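Local coordinates for DUF7790 domain-containing protein (Leptospira interrogans serogroup Icterohaemorrhagiae serovar copenhageni, PDB 6ULO) that is of unknown function but has a Rossmann-like alpha/beta fold and is probably anchored to the membrane by a transmembrane helix, at residues Q61-V66 with S248-R253; G219-S224 with Q281-F286. All coordinates share one frame; numbering follows the deposited sequence.

Contact 1: residues Q61-V66 with S248-R253; sequences QNLGNV and SSLVVR
Leu63 reaches from the loop behind helix 57-60 to the start of strand 249-255 and spreads its two methyls over two residues there. CD1 lies 3.8 Å from CD1 of Leu250, with CG of Leu250 just as near, and the two side chains cross at about a right angle. CD2 turns to the corner at Ser248, 3.6 Å from the Ser248 carbonyl O and equally near to OG. With its CG anti to its own carbonyl carbon (chi1 -75°), Leu63 aims both methyls across the gap. The serine also makes a polar link through one water. That water donates to Leu63 O at 2.8 Å, accepts from Asn65 ND2 at 3.1 Å and sits 3.0 Å from Ser248 OG, so it joins the loop carbonyl and amide to the serine hydroxyl. Ile220 of strand 218-222 also packs on Leu63, and Leu250 also packs on Val280 and Lys282 of the adjacent strand 277-282. The contact lies at the end of the sheet where its parallel strands begin: the loop enters strand 66-69, and the order 191-195, 86-91, 66-69, 218-222, 249-255 (3-2-1-4-5) is consistent with a Rossmann-like fold.

Contact 2: residues G219-S224 with Q281-F286; sequences GIIYFS and QKISNF
Ile283 and Phe286, on the first turn of helix 283-291, pack on Ile221 and Phe223 across one face of the mixed sheet in this Rossmann-like alpha/beta domain. Strand 249-255 runs between the two segments, so side chains from the helix reach over it to strand 218-222. The side chain of Ile283 shows how. Its CB points toward the strand but stays back from it. CG1 of Ile283, placed anti to the carbonyl carbon (chi1 -53°), comes within 4.2 Å of Ile221 CG2 and also packs against Val251. The tip, CD1 of Ile283, touches Ile221 CG2 at 3.8 Å and packs against Ser249 on the intervening strand as well, while the CG2 branch is turned aside. Ile221 and Ile283 meet at about a right angle, and one methyl of Ile221 does all the touching. One turn along, Phe286 meets Phe223 through one ring corner of each, with 3.7 Å from Phe286 CE2 to Phe223 CE2. The ring centroids are 6.0 Å apart. The planes are inclined at 58°, and neither ring lies flat on the other. Ile240 of helix 234-241 packs on both rings, and Arg253 makes a cation-pi contact with Phe286, so this buried aromatic pair is closed in by a helix and a charged group. The helix starts right after strand 277-282, with Lys282 at the N-cap position and Phe286 N bonded to Lys282 O at 2.9 Å. The strand-to-helix junction is pinned by side chains too. Gln281 OE1 takes a hydrogen bond from Arg253 NH1, and Asn285 ND2 gives one to Lys320 O. Between these two amides, Gln281 NE2 donates to Asn285 OD1 at 2.7 Å, nearly straight at 169° and lying in the plane of both amide groups.

Overall arrangement
Contact 1 pairs the 61-66 loop with strand 249-255, and contact 2 pairs strand 218-222 with the junction of strand 277-282 and helix 283-291; all these strands belong to one sheet. The segments alternate along the chain, and the contact centres are about 7 Å apart. Contact 2 is fully buried and joins a strand to a helix over the face of the sheet by apolar and aromatic groups alone. Contact 1 lies, partly buried, where the central strands begin, and combines a leucine pair with a bridging water. Strand 249-255 supplies half of contact 1 and lies beneath contact 2. Two probable backbone bonds tie them, Val251 N to Gln281 O and Val66 O to Gly219 N, both 2.7 Å.

Contact 1: residues Q61-V66 with S248-R253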
ATOM      1  N   GLN A  61       4.513 -10.385   8.817  1.00 14.54           N
ATOM      2  CA  GLN A  61       4.776  -9.871  10.154  0.59 16.45           C
ATOM      3  C   GLN A  61       6.274  -9.693  10.384  1.00 16.06           C
ATOM      4  O   GLN A  61       7.092 -10.569  10.067  1.00 16.60           O
ATOM      5  CB  GLN A  61       4.163 -10.769  11.226  0.59 19.19           C
ATOM      6  CG  GLN A  61       4.672 -12.191  11.240  0.59 22.17           C
ATOM      7  CD  GLN A  61       3.914 -13.025  12.239  0.59 25.97           C
ATOM      8  OE1 GLN A  61       3.154 -12.486  13.043  0.59 28.04           O
ATOM      9  NE2 GLN A  61       4.096 -14.345  12.191  0.59 27.75           N
ATOM     10  N   ASN A  62       6.640  -8.507  10.887  1.00 14.79           N
ATOM     11  CA  ASN A  62       8.012  -8.194  11.282  1.00 15.63           C
ATOM     12  C   ASN A  62       9.017  -8.181  10.139  1.00 15.44           C
ATOM     13  O   ASN A  62      10.212  -8.155  10.399  1.00 17.19           O
ATOM     14  CB  ASN A  62       8.496  -9.106  12.406  1.00 18.77           C
ATOM     15  CG  ASN A  62       7.632  -8.993  13.615  1.00 22.40           C
ATOM     16  OD1 ASN A  62       7.237  -7.897  13.997  1.00 23.76           O
ATOM     17  ND2 ASN A  62       7.307 -10.128  14.220  1.00 25.21           N
ATOM     18  N   LEU A  63       8.596  -8.140   8.868  1.00 14.60           N
ATOM     19  CA  LEU A  63       9.587  -8.046   7.786  1.00 14.93           C
ATOM     20  C   LEU A  63      10.403  -6.758   7.834  1.00 14.98           C
ATOM     21  O   LEU A  63      11.553  -6.746   7.376  1.00 16.34           O
ATOM     22  CB  LEU A  63       8.905  -8.166   6.426  1.00 15.81           C
ATOM     23  CG  LEU A  63       8.462  -9.554   6.035  1.00 17.22           C
ATOM     24  CD1 LEU A  63       7.820  -9.477   4.667  1.00 17.48           C
ATOM     25  CD2 LEU A  63       9.616 -10.527   6.031  1.00 19.25           C
ATOM     26  N   GLY A  64       9.826  -5.671   8.349  1.00 14.45           N
ATOM     27  CA  GLY A  64      10.536  -4.416   8.533  1.00 14.67           C
ATOM     28  C   GLY A  64      10.984  -3.842   7.193  1.00 13.74           C
ATOM     29  O   GLY A  64      10.379  -4.077   6.135  1.00 13.90           O
ATOM     30  N   ASN A  65      12.069  -3.069   7.245  1.00 13.79           N
ATOM     31  CA  ASN A  65      12.588  -2.381   6.068  1.00 12.83           C
ATOM     32  C   ASN A  65      11.558  -1.425   5.479  1.00 11.74           C
ATOM     33  O   ASN A  65      10.619  -1.032   6.185  1.00 12.20           O
ATOM     34  CB  ASN A  65      13.137  -3.381   5.048  1.00 14.18           C
ATOM     35  CG  ASN A  65      14.391  -4.076   5.574  1.00 16.15           C
ATOM     36  OD1 ASN A  65      15.366  -3.424   5.918  1.00 17.19           O
ATOM     37  ND2 ASN A  65      14.353  -5.377   5.667  1.00 20.28           N
ATOM     38  N   VAL A  66      11.729  -0.998   4.231  1.00 11.65           N
ATOM     39  CA  VAL A  66      10.845   0.020   3.660  1.00 11.43           C
ATOM     40  C   VAL A  66       9.615  -0.640   3.040  1.00 11.63           C
ATOM     41  O   VAL A  66       9.683  -1.745   2.484  1.00 13.18           O
ATOM     42  CB  VAL A  66      11.623   0.918   2.667  1.00 11.83           C
ATOM     43  CG1 VAL A  66      10.712   1.940   1.989  1.00 13.28           C
ATOM     44  CG2 VAL A  66      12.765   1.608   3.409  1.00 12.61           C
ATOM     45  N   SER A 248      14.420 -11.553   2.791  1.00 18.23           N
ATOM     46  CA  SER A 248      13.063 -11.926   3.177  1.00 17.15           C
ATOM     47  C   SER A 248      12.001 -11.041   2.536  1.00 15.49           C
ATOM     48  O   SER A 248      10.818 -11.313   2.691  1.00 16.80           O
ATOM     49  CB  SER A 248      12.918 -11.844   4.693  1.00 20.03           C
ATOM     50  OG  SER A 248      13.137 -10.510   5.114  1.00 21.60           O
ATOM     51  N   SER A 249      12.396 -10.035   1.769  1.00 14.39           N
ATOM     52  CA  SER A 249      11.464  -9.053   1.216  0.55 13.78           C
ATOM     53  C   SER A 249      10.416  -9.734   0.344  1.00 13.69           C
ATOM     54  O   SER A 249      10.746 -10.645  -0.425  1.00 13.63           O
ATOM     55  CB  SER A 249      12.238  -8.058   0.341  0.55 13.02           C
ATOM     56  OG  SER A 249      13.282  -7.422   1.062  0.55 12.65           O
ATOM     57  N   LEU A 250       9.156  -9.261   0.421  1.00 13.00           N
ATOM     58  CA  LEU A 250       8.033  -9.869  -0.299  1.00 13.13           C
ATOM     59  C   LEU A 250       7.301  -8.884  -1.200  1.00 12.12           C
ATOM     60  O   LEU A 250       7.121  -7.704  -0.852  1.00 12.64           O
ATOM     61  CB  LEU A 250       6.964 -10.413   0.682  1.00 14.15           C
ATOM     62  CG  LEU A 250       7.369 -11.605   1.516  1.00 15.43           C
ATOM     63  CD1 LEU A 250       6.199 -12.032   2.403  1.00 16.14           C
ATOM     64  CD2 LEU A 250       7.819 -12.760   0.616  1.00 16.80           C
ATOM     65  N   VAL A 251       6.875  -9.394  -2.354  1.00 11.95           N
ATOM     66  CA  VAL A 251       5.749  -8.867  -3.119  1.00 11.65           C
ATOM     67  C   VAL A 251       4.461  -9.351  -2.482  1.00 11.02           C
ATOM     68  O   VAL A 251       4.350 -10.535  -2.137  1.00 12.08           O
ATOM     69  CB  VAL A 251       5.799  -9.385  -4.570  1.00 12.02           C
ATOM     70  CG1 VAL A 251       4.556  -8.965  -5.348  1.00 13.22           C
ATOM     71  CG2 VAL A 251       7.085  -8.971  -5.300  1.00 13.16           C
ATOM     72  N   VAL A 252       3.467  -8.478  -2.386  1.00 10.97           N
ATOM     73  CA  VAL A 252       2.102  -8.843  -2.058  1.00 10.68           C
ATOM     74  C   VAL A 252       1.210  -8.440  -3.227  1.00 10.33           C
ATOM     75  O   VAL A 252       1.254  -7.296  -3.689  1.00 11.12           O
ATOM     76  CB  VAL A 252       1.645  -8.133  -0.774  1.00 11.23           C
ATOM     77  CG1 VAL A 252       0.146  -8.442  -0.497  1.00 12.83           C
ATOM     78  CG2 VAL A 252       2.550  -8.480   0.394  1.00 13.05           C
ATOM     79  N   ARG A 253       0.362  -9.368  -3.692  1.00 10.13           N
ATOM     80  CA  ARG A 253      -0.563  -9.074  -4.782  1.00 10.55           C
ATOM     81  C   ARG A 253      -1.836  -9.884  -4.561  1.00 10.60           C
ATOM     82  O   ARG A 253      -1.891 -10.807  -3.733  1.00 11.24           O
ATOM     83  CB  ARG A 253       0.035  -9.433  -6.165  1.00 11.35           C
ATOM     84  CG  ARG A 253       0.276 -10.926  -6.345  1.00 11.72           C
ATOM     85  CD  ARG A 253       0.621 -11.311  -7.760  1.00 12.44           C
ATOM     86  NE  ARG A 253       1.878 -10.731  -8.232  1.00 12.58           N
ATOM     87  CZ  ARG A 253       3.079 -11.289  -8.112  1.00 12.68           C
ATOM     88  NH1 ARG A 253       3.238 -12.440  -7.473  1.00 13.85           N
ATOM     89  NH2 ARG A 253       4.153 -10.677  -8.637  1.00 12.76           N
TER
HETATM   90  O   HOH W   1      12.444  -7.653   4.853  1.00 26.86           O

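Contact 2: residues G219-S224 with Q281-F286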
ATOM      1  N   GLY A 219      11.309  -3.881   2.096  1.00 11.52           N
ATOM      2  CA  GLY A 219      10.812  -5.090   2.722  1.00 12.12           C
ATOM      3  C   GLY A 219       9.546  -5.664   2.133  1.00 11.46           C
ATOM      4  O   GLY A 219       9.363  -6.895   2.100  1.00 12.41           O
ATOM      5  N   ILE A 220       8.659  -4.784   1.676  1.00 10.68           N
ATOM      6  CA  ILE A 220       7.406  -5.207   1.057  1.00 11.57           C
ATOM      7  C   ILE A 220       7.097  -4.258  -0.085  1.00 10.16           C
ATOM      8  O   ILE A 220       7.195  -3.033   0.078  1.00 10.78           O
ATOM      9  CB  ILE A 220       6.228  -5.156   2.060  1.00 11.73           C
ATOM     10  CG1 ILE A 220       6.402  -6.173   3.197  1.00 14.56           C
ATOM     11  CG2 ILE A 220       4.881  -5.407   1.304  1.00 13.33           C
ATOM     12  CD1 ILE A 220       5.352  -6.090   4.255  1.00 15.72           C
ATOM     13  N   ILE A 221       6.695  -4.811  -1.230  1.00 10.54           N
ATOM     14  CA  ILE A 221       6.047  -4.023  -2.266  1.00 10.85           C
ATOM     15  C   ILE A 221       4.664  -4.609  -2.527  1.00  9.85           C
ATOM     16  O   ILE A 221       4.528  -5.818  -2.775  1.00 11.14           O
ATOM     17  CB  ILE A 221       6.916  -3.854  -3.533  1.00 10.81           C
ATOM     18  CG1 ILE A 221       6.253  -2.864  -4.481  1.00 11.78           C
ATOM     19  CG2 ILE A 221       7.240  -5.198  -4.213  1.00 12.05           C
ATOM     20  CD1 ILE A 221       7.199  -2.315  -5.527  1.00 12.75           C
ATOM     21  N   TYR A 222       3.627  -3.775  -2.413  1.00 10.15           N
ATOM     22  CA  TYR A 222       2.239  -4.203  -2.563  1.00  9.92           C
ATOM     23  C   TYR A 222       1.673  -3.657  -3.867  1.00  9.84           C
ATOM     24  O   TYR A 222       1.695  -2.442  -4.105  1.00 10.40           O
ATOM     25  CB  TYR A 222       1.422  -3.705  -1.361  1.00  9.63           C
ATOM     26  CG  TYR A 222      -0.096  -3.797  -1.548  1.00 10.11           C
ATOM     27  CD1 TYR A 222      -0.795  -5.007  -1.336  1.00 10.31           C
ATOM     28  CD2 TYR A 222      -0.829  -2.687  -1.933  1.00 11.06           C
ATOM     29  CE1 TYR A 222      -2.181  -5.059  -1.487  1.00 11.06           C
ATOM     30  CE2 TYR A 222      -2.219  -2.747  -2.064  1.00  9.69           C
ATOM     31  CZ  TYR A 222      -2.881  -3.938  -1.848  1.00 10.88           C
ATOM     32  OH  TYR A 222      -4.234  -3.970  -2.016  1.00 11.97           O
ATOM     33  N   PHE A 223       1.173  -4.556  -4.712  1.00 10.34           N
ATOM     34  CA  PHE A 223       0.607  -4.217  -6.010  1.00 10.36           C
ATOM     35  C   PHE A 223      -0.906  -4.304  -6.067  1.00 11.08           C
ATOM     36  O   PHE A 223      -1.462  -4.055  -7.128  1.00 11.72           O
ATOM     37  CB  PHE A 223       1.158  -5.125  -7.103  1.00 10.75           C
ATOM     38  CG  PHE A 223       2.647  -5.004  -7.306  1.00 11.41           C
ATOM     39  CD1 PHE A 223       3.254  -3.764  -7.523  1.00 11.72           C
ATOM     40  CD2 PHE A 223       3.460  -6.146  -7.298  1.00 12.30           C
ATOM     41  CE1 PHE A 223       4.642  -3.681  -7.755  1.00 13.09           C
ATOM     42  CE2 PHE A 223       4.837  -6.057  -7.531  1.00 13.05           C
ATOM     43  CZ  PHE A 223       5.413  -4.835  -7.756  1.00 12.41           C
ATOM     44  N   SER A 224      -1.585  -4.743  -4.998  1.00 10.57           N
ATOM     45  CA  SER A 224      -3.001  -5.083  -5.119  1.00 10.33           C
ATOM     46  C   SER A 224      -3.153  -6.035  -6.297  1.00 11.31           C
ATOM     47  O   SER A 224      -2.281  -6.880  -6.484  1.00 11.80           O
ATOM     48  CB  SER A 224      -3.850  -3.802  -5.182  1.00 11.01           C
ATOM     49  OG  SER A 224      -5.238  -4.121  -5.214  1.00 12.84           O
ATOM     50  N   GLN A 281       5.439 -13.453  -2.704  1.00 12.63           N
ATOM     51  CA  GLN A 281       6.551 -13.915  -3.528  1.00 13.47           C
ATOM     52  C   GLN A 281       7.763 -13.113  -3.106  1.00 13.24           C
ATOM     53  O   GLN A 281       7.689 -11.884  -3.042  1.00 13.14           O
ATOM     54  CB  GLN A 281       6.250 -13.635  -5.006  1.00 12.55           C
ATOM     55  CG  GLN A 281       7.385 -13.928  -5.965  1.00 13.53           C
ATOM     56  CD  GLN A 281       6.996 -13.722  -7.421  1.00 13.41           C
ATOM     57  OE1 GLN A 281       6.003 -13.030  -7.726  1.00 14.69           O
ATOM     58  NE2 GLN A 281       7.768 -14.326  -8.328  1.00 14.85           N
ATOM     59  N   LYS A 282       8.882 -13.763  -2.844  1.00 12.69           N
ATOM     60  CA  LYS A 282      10.067 -12.960  -2.523  1.00 13.46           C
ATOM     61  C   LYS A 282      10.387 -12.009  -3.671  1.00 13.92           C
ATOM     62  O   LYS A 282      10.308 -12.387  -4.845  1.00 14.21           O
ATOM     63  CB  LYS A 282      11.270 -13.864  -2.219  1.00 14.76           C
ATOM     64  CG  LYS A 282      11.235 -14.479  -0.809  1.00 18.81           C
ATOM     65  CD  LYS A 282      12.461 -15.315  -0.510  1.00 23.37           C
ATOM     66  CE  LYS A 282      12.511 -15.719   0.958  1.00 26.79           C
ATOM     67  NZ  LYS A 282      13.673 -16.583   1.266  1.00 29.91           N
ATOM     68  N   ILE A 283      10.750 -10.759  -3.339  1.00 14.15           N
ATOM     69  CA  ILE A 283      11.088  -9.816  -4.413  1.00 13.55           C
ATOM     70  C   ILE A 283      12.266 -10.322  -5.239  1.00 14.13           C
ATOM     71  O   ILE A 283      12.288 -10.173  -6.467  1.00 13.68           O
ATOM     72  CB  ILE A 283      11.341  -8.393  -3.885  1.00 13.55           C
ATOM     73  CG1 ILE A 283      10.184  -7.892  -3.040  1.00 14.57           C
ATOM     74  CG2 ILE A 283      11.513  -7.456  -5.044  1.00 14.87           C
ATOM     75  CD1 ILE A 283      10.382  -6.481  -2.494  1.00 14.16           C
ATOM     76  N   SER A 284      13.237 -10.975  -4.597  1.00 15.12           N
ATOM     77  CA  SER A 284      14.348 -11.551  -5.361  1.00 17.01           C
ATOM     78  C   SER A 284      13.852 -12.592  -6.362  1.00 16.05           C
ATOM     79  O   SER A 284      14.359 -12.669  -7.492  1.00 16.26           O
ATOM     80  CB  SER A 284      15.356 -12.195  -4.414  1.00 18.55           C
ATOM     81  OG  SER A 284      14.740 -13.256  -3.707  1.00 20.67           O
ATOM     82  N   ASN A 285      12.883 -13.417  -5.956  1.00 16.03           N
ATOM     83  CA  ASN A 285      12.288 -14.395  -6.866  1.00 16.73           C
ATOM     84  C   ASN A 285      11.559 -13.687  -8.003  1.00 15.43           C
ATOM     85  O   ASN A 285      11.731 -14.029  -9.180  1.00 15.21           O
ATOM     86  CB  ASN A 285      11.352 -15.314  -6.064  1.00 17.22           C
ATOM     87  CG  ASN A 285      10.663 -16.374  -6.933  1.00 17.44           C
ATOM     88  OD1 ASN A 285       9.760 -16.054  -7.697  1.00 17.50           O
ATOM     89  ND2 ASN A 285      11.079 -17.640  -6.800  1.00 20.18           N
ATOM     90  N   PHE A 286      10.800 -12.650  -7.677  1.00 14.56           N
ATOM     91  CA  PHE A 286      10.093 -11.896  -8.704  1.00 13.18           C
ATOM     92  C   PHE A 286      11.066 -11.281  -9.702  1.00 13.97           C
ATOM     93  O   PHE A 286      10.788 -11.261 -10.895  1.00 13.52           O
ATOM     94  CB  PHE A 286       9.242 -10.827  -8.017  1.00 12.83           C
ATOM     95  CG  PHE A 286       8.311 -10.066  -8.925  1.00 13.01           C
ATOM     96  CD1 PHE A 286       7.549 -10.725  -9.897  1.00 13.24           C
ATOM     97  CD2 PHE A 286       8.144  -8.688  -8.760  1.00 13.20           C
ATOM     98  CE1 PHE A 286       6.647 -10.024 -10.687  1.00 13.82           C
ATOM     99  CE2 PHE A 286       7.228  -7.980  -9.545  1.00 13.30           C
ATOM    100  CZ  PHE A 286       6.468  -8.650 -10.505  1.00 13.20           C
TER